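Local coordinates for protein beta-catenin homolog sys-1 (Caenorhabditis elegans, PDB 3C2G) that acts as a beta-catenin in Wnt asymmetry signalling, binding the TCF factor pop-1 directly and activating or repressing target genes, at residues D480-V485 with E492-H497. Numbering follows the deposited sequence.
Sequences DGVLNV and ENLIGH
Asn493, at the N-cap position of helix 494-507, reaches back to the short 3-10 turn 482-484 with its side-chain amide. ND2 donates to Leu483 O over 3.1 Å in a nearly straight bond (167°), the acceptor lying close to the plane of the amide but the nitrogen tilted by 22° from the carbonyl plane. The torsion behind this sets CG between the backbone N and the carbonyl carbon (chi1 80°). On the same residue, CA makes a C-H...O contact of 3.4 Å with Val485 O. With an alanine in place of Asn493, Leu483 O would probably lose its side-chain donor, weakening one of the links between the turn and the helix start. Next along, Leu494 N gives its hydrogen to a water, which in turn donates to Val482 O and Val485 O, so one solvent molecule ties the helix's first turn to two carbonyls of the 480-485 segment. Leu494 CB lies 4.1 Å from Leu483 CD2, while Leu494 CD2 meets Val482 CG1. Ile495 brings CD1 to the same Leu483 methyl, CD2, at 3.7 Å, and Leu532 of helix 515-535 packs on all three of Leu483, Leu494 and Ile495. The arrangement is a residue at a helix N-cap position tied by its side chain to the preceding interhelical loop, within the all-helical armadillo domain.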
# COMPACT_ATOMS: atom_id res chain seq x y z
N ASP A 480 -23.17 -6.76 32.76
CA ASP A 480 -23.38 -7.81 33.75
C ASP A 480 -23.00 -9.20 33.26
O ASP A 480 -22.50 -10.00 34.04
CB ASP A 480 -24.84 -7.78 34.27
CG ASP A 480 -25.16 -6.48 35.05
OD1 ASP A 480 -24.22 -5.79 35.52
OD2 ASP A 480 -26.37 -6.17 35.21
N GLY A 481 -23.22 -9.49 31.98
CA GLY A 481 -22.87 -10.80 31.42
C GLY A 481 -21.41 -11.03 31.05
O GLY A 481 -21.02 -12.17 30.78
N VAL A 482 -20.60 -9.98 31.05
CA VAL A 482 -19.28 -10.02 30.42
C VAL A 482 -18.29 -10.97 31.11
O VAL A 482 -17.70 -11.84 30.46
CB VAL A 482 -18.68 -8.61 30.24
CG1 VAL A 482 -17.23 -8.67 29.84
CG2 VAL A 482 -19.47 -7.84 29.20
N LEU A 483 -18.14 -10.82 32.43
CA LEU A 483 -17.21 -11.65 33.17
C LEU A 483 -17.72 -13.06 33.43
O LEU A 483 -17.07 -13.84 34.12
CB LEU A 483 -16.81 -10.98 34.49
CG LEU A 483 -15.89 -9.76 34.41
CD1 LEU A 483 -15.55 -9.28 35.79
CD2 LEU A 483 -14.62 -10.07 33.66
N ASN A 484 -18.88 -13.39 32.87
CA ASN A 484 -19.42 -14.75 32.97
C ASN A 484 -19.16 -15.59 31.73
O ASN A 484 -19.48 -16.78 31.71
CB ASN A 484 -20.92 -14.73 33.27
CG ASN A 484 -21.26 -14.09 34.61
OD1 ASN A 484 -20.43 -14.04 35.55
ND2 ASN A 484 -22.49 -13.59 34.72
N VAL A 485 -18.59 -14.97 30.70
CA VAL A 485 -18.29 -15.67 29.47
C VAL A 485 -16.97 -16.43 29.61
O VAL A 485 -15.93 -15.85 29.94
CB VAL A 485 -18.26 -14.72 28.25
CG1 VAL A 485 -18.12 -15.50 26.96
CG2 VAL A 485 -19.52 -13.86 28.23
N GLU A 492 -11.25 -20.21 30.66
CA GLU A 492 -10.94 -18.97 31.37
C GLU A 492 -11.91 -17.88 30.95
O GLU A 492 -12.44 -17.91 29.85
CB GLU A 492 -9.51 -18.52 31.09
CG GLU A 492 -8.48 -19.15 32.01
CD GLU A 492 -7.04 -18.95 31.55
OE1 GLU A 492 -6.78 -18.06 30.70
OE2 GLU A 492 -6.16 -19.69 32.05
N ASN A 493 -12.15 -16.94 31.85
CA ASN A 493 -12.91 -15.75 31.50
C ASN A 493 -11.97 -14.60 31.09
O ASN A 493 -10.75 -14.76 31.11
CB ASN A 493 -13.87 -15.35 32.63
CG ASN A 493 -13.19 -14.60 33.76
OD1 ASN A 493 -11.98 -14.73 34.00
ND2 ASN A 493 -13.98 -13.80 34.46
N LEU A 494 -12.56 -13.47 30.74
CA LEU A 494 -11.81 -12.33 30.22
C LEU A 494 -10.52 -12.04 30.99
O LEU A 494 -9.47 -11.83 30.38
CB LEU A 494 -12.69 -11.08 30.13
CG LEU A 494 -12.10 -9.87 29.39
CD1 LEU A 494 -11.66 -10.21 27.95
CD2 LEU A 494 -13.07 -8.69 29.39
N ILE A 495 -10.59 -12.04 32.33
CA ILE A 495 -9.40 -11.77 33.15
C ILE A 495 -8.25 -12.72 32.79
O ILE A 495 -7.13 -12.28 32.61
CB ILE A 495 -9.66 -11.84 34.69
CG1 ILE A 495 -10.97 -11.15 35.11
CG2 ILE A 495 -8.48 -11.27 35.45
CD1 ILE A 495 -11.10 -9.71 34.67
N GLY A 496 -8.55 -14.02 32.72
CA GLY A 496 -7.56 -15.04 32.35
C GLY A 496 -6.92 -14.76 31.00
O GLY A 496 -5.70 -14.88 30.85
N HIS A 497 -7.74 -14.38 30.03
CA HIS A 497 -7.25 -14.00 28.71
C HIS A 497 -6.43 -12.70 28.68
O HIS A 497 -5.41 -12.65 27.99
CB HIS A 497 -8.39 -13.99 27.69
CG HIS A 497 -9.03 -15.33 27.52
ND1 HIS A 497 -8.49 -16.31 26.72
CD2 HIS A 497 -10.15 -15.86 28.07
CE1 HIS A 497 -9.25 -17.39 26.77
NE2 HIS A 497 -10.27 -17.14 27.58
O HOH W 1 -15.61 -13.22 30.34